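Local coordinates for protein CurF (Lyngbya majuscula, PDB 2Q35) that probably catalyses a decarboxylation in polyketide chain beta-branching, as the crotonase-family ECH2 domain of CurF, at residues Phe114-Gln119 against Pro172-Ser177; Ala95-His100 against Ser121-Asn126; Tyr130-Val135 against Glu224-Thr229; Thr138-Arg143 against Ala213-Ala218. The protein carries 1 engineered substitution. All coordinates share one frame; numbering follows the deposited sequence.

Interactions 1 and 2 meet at the main sheet of the crotonase fold: strands 114-118 and 93-97 are neighbours in it, and the two contacts touch, with centres about 9 Å apart. Interactions 3 and 4 both pack against helix 197-230 and both are reached by the third subunit, their centres about 15 Å apart. Interaction 2 closes before 3 and 4 open, and interaction 4 is nested inside the loop closed by interaction 3. Interaction 1 alternates along the chain with each of the others. Thr125 of interaction 2 packs on Thr138 and Leu142 of interaction 4, joining the sheet region to the helices that meet the third subunit.

Interaction 1 (Phe114-Gln119 against Pro172-Ser177); sequences FVVFSQ and PFPVVS
Val115 lays its CB over one face of the Phe173 ring, 3.9 Å from the ring centroid and offset toward the rim, a CH-pi contact widened by Val115 CG2 against CE1 and CZ. Phe173 CG stands anti to its own carbonyl carbon (chi1 -74°), which puts the root of the ring close to both Val115 O and Phe117 CE2. Phe117 and Phe173 cross obliquely, ring planes 39° apart, with Phe117 CE2 3.7 Å from Phe173 CB. An alanine in place of Phe173 would probably leave Val115 CB without its aromatic partner and open a gap beside the Phe117 ring, although CB would still meet Phe117 CE2.

Farther along, the segments pair as parallel strands. Phe117 N gives its hydrogen to Pro174 O at 3.0 Å. Val176 N returns one to Phe117 O, also at 3.0 Å. Gln119 N then reaches Val176 O at 2.8 Å. Phe117 CB touches Val175 CG2 on one face of the sheet; on the other, Val116 CG1 meets Val176 CG2 at 4.2 Å. A water donates to Val175 O and, weakly, to OE1 at the end of the extended Gln119 side chain.

Tyr184 of helix 178-192 covers Val116 and Pro174, while Glu149 of the second subunit packs on Phe173. The chemistry thus divides along the length: apolar contacts to the Phe173 ring hold the segments together at one end, and toward the other, backbone bonds fix strand 175-176 in register at the edge of the sheet within this chain.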
# COMPACT_ATOMS: atom_id res chain seq x y z
N PHE A 114 9.56 -4.72 12.45
CA PHE A 114 8.38 -5.59 12.54
C PHE A 114 7.59 -5.18 13.77
O PHE A 114 8.15 -4.66 14.73
CB PHE A 114 8.84 -7.02 12.73
CG PHE A 114 9.60 -7.56 11.55
CD1 PHE A 114 10.99 -7.46 11.50
CD2 PHE A 114 8.93 -8.16 10.49
CE1 PHE A 114 11.69 -7.95 10.40
CE2 PHE A 114 9.62 -8.68 9.41
CZ PHE A 114 11.00 -8.54 9.35
N VAL A 115 6.26 -5.40 13.74
CA VAL A 115 5.41 -4.92 14.82
C VAL A 115 4.37 -6.01 15.07
O VAL A 115 3.84 -6.60 14.12
CB VAL A 115 4.70 -3.60 14.47
CG1 VAL A 115 3.91 -3.05 15.64
CG2 VAL A 115 5.74 -2.53 13.99
N VAL A 116 4.11 -6.28 16.35
CA VAL A 116 3.04 -7.24 16.74
C VAL A 116 2.12 -6.50 17.72
O VAL A 116 2.58 -5.84 18.67
CB VAL A 116 3.59 -8.50 17.44
CG1 VAL A 116 2.45 -9.52 17.65
CG2 VAL A 116 4.72 -9.13 16.62
N PHE A 117 0.79 -6.62 17.50
CA PHE A 117 -0.20 -5.88 18.29
C PHE A 117 -0.97 -6.91 19.12
O PHE A 117 -1.05 -8.07 18.71
CB PHE A 117 -1.25 -5.23 17.39
CG PHE A 117 -0.76 -4.02 16.63
CD1 PHE A 117 -1.21 -2.75 16.98
CD2 PHE A 117 0.06 -4.17 15.53
CE1 PHE A 117 -0.77 -1.60 16.26
CE2 PHE A 117 0.50 -3.05 14.82
CZ PHE A 117 0.08 -1.77 15.19
N SER A 118 -1.49 -6.45 20.26
CA SER A 118 -2.39 -7.26 21.14
C SER A 118 -3.84 -7.01 20.73
O SER A 118 -4.29 -5.87 20.58
CB SER A 118 -2.18 -6.83 22.59
OG SER A 118 -3.31 -7.15 23.41
N GLN A 119 -4.63 -8.09 20.66
CA GLN A 119 -6.03 -8.00 20.32
C GLN A 119 -6.82 -7.15 21.30
O GLN A 119 -7.73 -6.43 20.90
CB GLN A 119 -6.66 -9.39 20.32
CG GLN A 119 -6.28 -10.28 19.16
CD GLN A 119 -6.74 -11.75 19.36
OE1 GLN A 119 -6.51 -12.61 18.50
NE2 GLN A 119 -7.38 -12.03 20.49
N PRO A 172 -1.93 -4.28 8.23
CA PRO A 172 -0.94 -5.24 7.73
C PRO A 172 0.11 -5.64 8.75
O PRO A 172 1.30 -5.63 8.42
CB PRO A 172 -0.29 -4.49 6.57
CG PRO A 172 -0.48 -3.03 6.88
CD PRO A 172 -1.60 -2.88 7.87
N PHE A 173 -0.29 -5.94 9.98
CA PHE A 173 0.62 -6.49 10.98
C PHE A 173 -0.12 -7.59 11.71
O PHE A 173 -1.35 -7.57 11.73
CB PHE A 173 1.03 -5.44 12.01
CG PHE A 173 2.02 -4.43 11.49
CD1 PHE A 173 3.33 -4.80 11.26
CD2 PHE A 173 1.63 -3.12 11.26
CE1 PHE A 173 4.27 -3.88 10.81
CE2 PHE A 173 2.56 -2.19 10.81
CZ PHE A 173 3.88 -2.57 10.59
N PRO A 174 0.61 -8.53 12.34
CA PRO A 174 -0.12 -9.56 13.11
C PRO A 174 -0.73 -8.97 14.37
O PRO A 174 -0.14 -8.09 15.03
CB PRO A 174 0.94 -10.59 13.49
CG PRO A 174 2.25 -10.04 13.06
CD PRO A 174 2.07 -8.74 12.34
N VAL A 175 -1.93 -9.45 14.69
CA VAL A 175 -2.62 -9.02 15.89
C VAL A 175 -3.04 -10.31 16.57
O VAL A 175 -3.82 -11.07 16.01
CB VAL A 175 -3.88 -8.18 15.58
CG1 VAL A 175 -4.47 -7.63 16.88
CG2 VAL A 175 -3.56 -7.02 14.62
N VAL A 176 -2.50 -10.54 17.77
CA VAL A 176 -2.75 -11.79 18.50
C VAL A 176 -3.13 -11.52 19.95
O VAL A 176 -3.04 -10.39 20.42
CB VAL A 176 -1.55 -12.80 18.41
CG1 VAL A 176 -1.19 -13.10 16.94
CG2 VAL A 176 -0.29 -12.27 19.15
N SER A 177 -3.61 -12.55 20.65
CA SER A 177 -4.03 -12.32 22.02
C SER A 177 -2.85 -11.84 22.84
O SER A 177 -1.70 -12.24 22.59
CB SER A 177 -4.56 -13.61 22.64
OG SER A 177 -5.50 -14.23 21.78
O HOH W 1 -4.76 -13.87 15.75

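Interaction 2 (Ala95-His100 against Ser121-Asn126); sequences AAMQGH and SVYATN
An imidazole nitrogen stands in for a backbone carbonyl here: Val122 N donates to His100 ND1 at 2.9 Å, and the donor lies in the plane of the ring, at its edge. Next to this bond His100 CA makes a CA-H...O contact with Val122 O at 3.2 Å, so the residue meets Val122 through both backbone and side chain. Tyr123 supplies the second polar link. Its hydroxyl OH donates to Met97 O at 2.9 Å, tilted from that carbonyl's plane, and also takes the N-H of Ser118, which holds the phenol end between two strands. Met97, the centre of an inverse gamma turn, bends at chi3 (-50°) to bring CE within 3.7 Å of Tyr123 CE1. A phenylalanine in place of Tyr123 would probably leave Met97 O and Ser118 N without their shared partner. Ser121 CB packs on Gly99 C at 3.6 Å, while Ser121 OG bonds to Ser118 OG.

Around the contact, Tyr59 meets the His100 ring and Phe117 meets that of Tyr123, both edge-to-face. The chain leaves the main sheet at strand 93-97, turns, and enters the small sheet, where strand 100-102 runs parallel to strand 122-124; helix 104-110 touches Met97 through Leu106, and helix 178-192 reaches Ser121 through Arg178.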
# COMPACT_ATOMS: atom_id res chain seq x y z
N ALA A 95 8.84 -4.91 17.47
CA ALA A 95 8.16 -4.24 18.58
C ALA A 95 7.03 -5.16 18.99
O ALA A 95 6.06 -5.30 18.24
CB ALA A 95 7.60 -2.92 18.15
N ALA A 96 7.16 -5.74 20.15
CA ALA A 96 6.11 -6.65 20.68
C ALA A 96 5.20 -5.82 21.57
O ALA A 96 5.46 -5.62 22.76
CB ALA A 96 6.74 -7.83 21.45
N MET A 97 4.18 -5.24 20.96
CA MET A 97 3.33 -4.30 21.66
C MET A 97 2.22 -5.12 22.35
O MET A 97 1.09 -5.19 21.87
CB MET A 97 2.78 -3.24 20.71
CG MET A 97 3.89 -2.47 20.00
SD MET A 97 3.31 -0.92 19.24
CE MET A 97 1.87 -1.50 18.33
N GLN A 98 2.59 -5.70 23.49
CA GLN A 98 1.67 -6.60 24.24
C GLN A 98 0.60 -5.82 25.00
O GLN A 98 -0.37 -6.41 25.52
CB GLN A 98 2.48 -7.52 25.17
CG GLN A 98 2.74 -7.02 26.62
CD GLN A 98 3.34 -5.62 26.73
OE1 GLN A 98 4.12 -5.17 25.87
NE2 GLN A 98 2.96 -4.92 27.79
N GLY A 99 0.84 -4.52 25.14
CA GLY A 99 -0.03 -3.58 25.83
C GLY A 99 -0.39 -2.36 24.99
O GLY A 99 -0.16 -2.32 23.78
N HIS A 100 -1.00 -1.37 25.64
CA HIS A 100 -1.52 -0.22 24.94
C HIS A 100 -0.34 0.58 24.40
O HIS A 100 0.76 0.56 24.99
CB HIS A 100 -2.27 0.69 25.89
CG HIS A 100 -3.32 -0.00 26.70
ND1 HIS A 100 -4.39 -0.66 26.12
CD2 HIS A 100 -3.51 -0.07 28.04
CE1 HIS A 100 -5.17 -1.14 27.08
NE2 HIS A 100 -4.66 -0.81 28.25
N SER A 121 -5.67 -4.81 23.57
CA SER A 121 -5.12 -3.51 23.96
C SER A 121 -5.59 -2.43 23.03
O SER A 121 -6.13 -2.71 21.95
CB SER A 121 -3.60 -3.60 24.01
OG SER A 121 -3.22 -4.59 24.96
N VAL A 122 -5.34 -1.18 23.43
CA VAL A 122 -5.81 -0.02 22.72
C VAL A 122 -4.61 0.72 22.12
O VAL A 122 -3.56 0.77 22.74
CB VAL A 122 -6.68 0.84 23.71
CG1 VAL A 122 -6.50 2.30 23.57
CG2 VAL A 122 -8.16 0.39 23.58
N TYR A 123 -4.81 1.25 20.91
CA TYR A 123 -3.75 1.97 20.15
C TYR A 123 -4.31 3.28 19.61
O TYR A 123 -5.42 3.33 19.10
CB TYR A 123 -3.24 1.06 19.00
CG TYR A 123 -2.72 -0.24 19.56
CD1 TYR A 123 -1.44 -0.34 20.09
CD2 TYR A 123 -3.57 -1.35 19.67
CE1 TYR A 123 -0.97 -1.51 20.66
CE2 TYR A 123 -3.11 -2.52 20.24
CZ TYR A 123 -1.83 -2.60 20.74
OH TYR A 123 -1.36 -3.75 21.33
N ALA A 124 -3.53 4.37 19.69
CA ALA A 124 -4.07 5.65 19.24
C ALA A 124 -2.92 6.57 18.82
O ALA A 124 -1.88 6.55 19.46
CB ALA A 124 -4.85 6.34 20.34
N THR A 125 -3.15 7.36 17.77
CA THR A 125 -2.32 8.55 17.49
C THR A 125 -3.24 9.65 18.00
O THR A 125 -4.12 10.13 17.27
CB THR A 125 -2.05 8.76 15.98
OG1 THR A 125 -3.26 8.63 15.23
CG2 THR A 125 -1.03 7.76 15.42
N ASN A 126 -3.09 9.98 19.29
CA ASN A 126 -4.08 10.79 20.02
C ASN A 126 -3.87 12.31 19.96
O ASN A 126 -4.59 13.07 20.59
CB ASN A 126 -4.19 10.33 21.48
CG ASN A 126 -2.87 10.31 22.18
OD1 ASN A 126 -1.87 10.83 21.65
ND2 ASN A 126 -2.83 9.74 23.38

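Interaction 3 (Tyr130-Val135 against Glu224-Thr229); sequences YGFTPV and EIHQVT
Phe132 presents a face of its ring to the edge of the His226 imidazole, an offset edge-to-face pair with planes at 88° and His226 CE1 3.4 Å from Phe132 CD1; just before it, Gly131 O bonds to Ser199 of the third subunit. The CB of Phe132 rests near Thr229 OG1. At Thr133 the backbone takes over: Thr133 O accepts from His226 ND1 at 2.9 Å, nearly straight at 174° and in the imidazole plane. The hydroxyls of Thr133 and Thr229, whose side chains cross at about a right angle, come together with OG1 to OG1 at 2.9 Å, and Ile225 CG2 lies 3.5 Å from Thr133 OG1. Pro134 adds its carbonyl O beside His226 CB, and Val135 then lays CG1 over one face of the His226 ring, 3.6 Å from the centroid.

The imidazole is therefore gripped at its edge and over one face, while NE2 bonds to Lys72 NZ; together these should fix its rotation. A bound glycerol, probably from the crystallisation liquor, lies about 3 Å, nearest atoms, from the His226 side chain. Leu203 of the third subunit packs on Thr133 and Pro134. The arrangement, a loop lashed to the late part of the long helix 197-230 beside another subunit, fits the helical trimerisation region of crotonases.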
# COMPACT_ATOMS: atom_id res chain seq x y z
N TYR A 130 -6.44 15.74 21.62
CA TYR A 130 -6.13 16.95 22.38
C TYR A 130 -6.35 18.21 21.56
O TYR A 130 -6.43 19.29 22.13
CB TYR A 130 -4.67 16.96 22.82
CG TYR A 130 -4.26 15.79 23.67
CD1 TYR A 130 -4.87 15.56 24.90
CD2 TYR A 130 -3.25 14.93 23.26
CE1 TYR A 130 -4.48 14.50 25.70
CE2 TYR A 130 -2.84 13.86 24.05
CZ TYR A 130 -3.47 13.65 25.26
OH TYR A 130 -3.06 12.58 26.05
N GLY A 131 -6.40 18.07 20.24
CA GLY A 131 -6.78 19.18 19.37
C GLY A 131 -5.66 19.74 18.53
O GLY A 131 -5.85 20.77 17.88
N PHE A 132 -4.50 19.08 18.54
CA PHE A 132 -3.33 19.59 17.79
C PHE A 132 -2.76 18.52 16.87
O PHE A 132 -3.15 17.34 16.93
CB PHE A 132 -2.25 20.18 18.72
CG PHE A 132 -1.79 19.24 19.79
CD1 PHE A 132 -0.95 18.18 19.50
CD2 PHE A 132 -2.20 19.41 21.11
CE1 PHE A 132 -0.53 17.30 20.49
CE2 PHE A 132 -1.78 18.53 22.11
CZ PHE A 132 -0.95 17.49 21.80
N THR A 133 -1.89 18.94 15.96
CA THR A 133 -1.39 18.04 14.90
C THR A 133 -0.20 17.21 15.38
O THR A 133 0.43 17.54 16.40
CB THR A 133 -1.01 18.84 13.64
OG1 THR A 133 -0.06 19.85 14.02
CG2 THR A 133 -2.24 19.55 13.06
N PRO A 134 0.10 16.08 14.70
CA PRO A 134 1.15 15.15 15.17
C PRO A 134 2.58 15.67 15.15
O PRO A 134 2.88 16.72 14.56
CB PRO A 134 1.04 13.96 14.18
CG PRO A 134 -0.34 14.08 13.61
CD PRO A 134 -0.64 15.56 13.52
N VAL A 135 3.45 14.95 15.86
CA VAL A 135 4.90 15.08 15.78
C VAL A 135 5.51 13.70 15.58
O VAL A 135 4.85 12.66 15.77
CB VAL A 135 5.51 15.74 17.06
CG1 VAL A 135 5.05 17.16 17.16
CG2 VAL A 135 5.10 14.97 18.31
N GLU A 224 6.90 22.05 12.74
CA GLU A 224 6.48 23.42 12.38
C GLU A 224 4.97 23.63 12.49
O GLU A 224 4.53 24.65 13.03
CB GLU A 224 7.02 23.83 10.99
CG GLU A 224 8.39 24.55 11.08
CD GLU A 224 9.30 24.42 9.84
OE1 GLU A 224 8.79 24.20 8.71
OE2 GLU A 224 10.55 24.53 10.02
N ILE A 225 4.19 22.65 12.02
CA ILE A 225 2.73 22.77 12.01
C ILE A 225 2.24 22.55 13.44
O ILE A 225 1.32 23.23 13.92
CB ILE A 225 2.10 21.71 11.05
CG1 ILE A 225 2.57 21.95 9.61
CG2 ILE A 225 0.55 21.71 11.13
CD1 ILE A 225 2.46 20.72 8.71
N HIS A 226 2.89 21.62 14.13
CA HIS A 226 2.55 21.35 15.52
C HIS A 226 2.71 22.58 16.38
O HIS A 226 1.86 22.87 17.21
CB HIS A 226 3.38 20.19 16.07
CG HIS A 226 3.20 19.97 17.53
ND1 HIS A 226 2.22 19.14 18.04
CD2 HIS A 226 3.89 20.44 18.60
CE1 HIS A 226 2.29 19.14 19.36
NE2 HIS A 226 3.30 19.92 19.73
N GLN A 227 3.79 23.32 16.18
CA GLN A 227 4.00 24.52 16.97
C GLN A 227 2.87 25.54 16.80
O GLN A 227 2.53 26.24 17.76
CB GLN A 227 5.37 25.12 16.66
CG GLN A 227 6.52 24.27 17.22
CD GLN A 227 6.55 24.26 18.74
OE1 GLN A 227 6.28 23.24 19.39
NE2 GLN A 227 6.87 25.42 19.33
N VAL A 228 2.28 25.62 15.61
CA VAL A 228 1.18 26.55 15.39
C VAL A 228 -0.10 26.02 16.05
O VAL A 228 -0.78 26.75 16.77
CB VAL A 228 0.92 26.79 13.89
CG1 VAL A 228 -0.33 27.62 13.67
CG2 VAL A 228 2.12 27.47 13.29
N THR A 229 -0.42 24.75 15.78
CA THR A 229 -1.71 24.22 16.24
C THR A 229 -1.77 23.92 17.74
O THR A 229 -2.87 23.95 18.34
CB THR A 229 -2.15 22.99 15.43
OG1 THR A 229 -1.24 21.91 15.66
CG2 THR A 229 -2.23 23.30 13.95

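Interaction 4 (Thr138-Arg143 against Ala213-Ala218); sequences TSLILR and AKFPEA
The helical segments 138-143 and 213-218 run roughly antiparallel, the axes of these short segments 9.9 Å apart at closest approach and 143° between directions, with Leu140 and Ala218 the nearest pair of residues by CA. Leu140 carries most of the contact. Its CG is anti to the backbone N (chi1 178°), and the CD2 branch beyond it settles among three residues of the other helix: 3.9 Å from Ala218 CB, 4.0 Å from Phe215 CD1 and 4.2 Å from Lys214 CB. The other branch, CD1, also touches Lys214 CB, so the lysine takes part through the root of its side chain. Ala218, with only a methyl group, lets the leucine come close to the helix, and its CB also lies 4.1 Å from Leu140 CB.

Ile141 approaches from the next position. Its CG1 meets Phe215 CE1 at 4.0 Å, in the plane of the ring and at its edge, with CD1 of the isoleucine on the same ring carbon. Segment 213-218 is kinked where Pro216 has no N-H to give and the N of Glu217 has no bond to the turn before.

Everything exchanged between the segments is apolar. Polar links lie beside them: Glu222 takes the N-H groups of Thr138 and Ser139 on its two carboxylate oxygens, while Ser139 OG bonds to His206 NE2 of the third subunit and Arg143 NH1 to Leu207 O of that same subunit. The result is a helix-helix seam between helix 138-146 and the long helix 197-230 of this crotonase-family domain, set close to the trimer interface.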
# COMPACT_ATOMS: atom_id res chain seq x y z
N THR A 138 4.70 11.23 12.11
CA THR A 138 3.52 10.36 12.25
C THR A 138 2.91 9.99 10.90
O THR A 138 2.60 8.81 10.65
CB THR A 138 2.45 11.01 13.16
OG1 THR A 138 2.94 11.04 14.50
CG2 THR A 138 1.15 10.22 13.15
N SER A 139 2.68 10.99 10.06
CA SER A 139 2.02 10.71 8.79
C SER A 139 2.91 9.86 7.88
O SER A 139 2.43 8.92 7.25
CB SER A 139 1.55 12.01 8.12
OG SER A 139 2.59 12.73 7.51
N LEU A 140 4.20 10.17 7.84
CA LEU A 140 5.12 9.37 7.04
C LEU A 140 5.06 7.91 7.46
O LEU A 140 4.84 7.01 6.63
CB LEU A 140 6.56 9.90 7.18
CG LEU A 140 7.64 9.12 6.41
CD1 LEU A 140 7.51 9.31 4.91
CD2 LEU A 140 9.04 9.53 6.86
N ILE A 141 5.28 7.68 8.74
CA ILE A 141 5.40 6.31 9.26
C ILE A 141 4.06 5.57 9.22
O ILE A 141 4.00 4.42 8.77
CB ILE A 141 6.05 6.32 10.65
CG1 ILE A 141 7.52 6.75 10.57
CG2 ILE A 141 5.99 4.93 11.29
CD1 ILE A 141 8.49 5.74 9.84
N LEU A 142 2.97 6.22 9.64
CA LEU A 142 1.68 5.50 9.60
C LEU A 142 1.23 5.14 8.19
O LEU A 142 0.71 4.04 7.98
CB LEU A 142 0.59 6.30 10.31
CG LEU A 142 0.38 5.78 11.72
CD1 LEU A 142 1.48 6.23 12.69
CD2 LEU A 142 -1.02 6.18 12.20
N ARG A 143 1.40 6.05 7.24
CA ARG A 143 1.00 5.76 5.87
C ARG A 143 1.83 4.62 5.29
O ARG A 143 1.30 3.74 4.62
CB ARG A 143 1.05 7.01 4.97
CG ARG A 143 0.03 8.03 5.43
CD ARG A 143 -0.41 8.99 4.36
NE ARG A 143 0.49 10.13 4.22
CZ ARG A 143 0.16 11.24 3.57
NH1 ARG A 143 -1.05 11.36 3.03
NH2 ARG A 143 1.02 12.24 3.46
N ALA A 213 15.71 8.55 4.13
CA ALA A 213 15.92 9.74 3.30
C ALA A 213 14.86 10.82 3.54
O ALA A 213 15.15 12.03 3.52
CB ALA A 213 15.97 9.35 1.81
N LYS A 214 13.63 10.37 3.80
CA LYS A 214 12.49 11.26 3.95
C LYS A 214 12.24 11.73 5.39
O LYS A 214 11.48 12.69 5.63
CB LYS A 214 11.24 10.54 3.44
CG LYS A 214 11.18 10.49 1.92
CD LYS A 214 9.80 10.10 1.45
CE LYS A 214 9.75 8.65 1.05
NZ LYS A 214 8.64 8.40 0.10
N PHE A 215 12.87 11.04 6.34
CA PHE A 215 12.58 11.25 7.76
C PHE A 215 12.87 12.68 8.30
O PHE A 215 12.01 13.31 8.94
CB PHE A 215 13.28 10.17 8.59
CG PHE A 215 12.60 9.90 9.86
CD1 PHE A 215 11.52 9.03 9.91
CD2 PHE A 215 13.00 10.55 11.02
CE1 PHE A 215 10.87 8.79 11.11
CE2 PHE A 215 12.36 10.32 12.20
CZ PHE A 215 11.28 9.44 12.25
N PRO A 216 14.08 13.20 8.05
CA PRO A 216 14.38 14.52 8.62
C PRO A 216 13.38 15.60 8.23
O PRO A 216 12.95 16.37 9.09
CB PRO A 216 15.79 14.82 8.09
CG PRO A 216 16.39 13.49 7.84
CD PRO A 216 15.24 12.66 7.32
N GLU A 217 13.01 15.66 6.95
CA GLU A 217 12.09 16.70 6.48
C GLU A 217 10.70 16.47 7.07
O GLU A 217 10.01 17.43 7.42
CB GLU A 217 12.06 16.74 4.95
CG GLU A 217 11.30 17.92 4.36
CD GLU A 217 11.78 19.27 4.88
OE1 GLU A 217 12.99 19.57 4.75
OE2 GLU A 217 10.94 20.02 5.42
N ALA A 218 10.32 15.20 7.21
CA ALA A 218 9.02 14.84 7.81
C ALA A 218 8.91 15.32 9.25
O ALA A 218 7.92 15.94 9.63
CB ALA A 218 8.79 13.32 7.71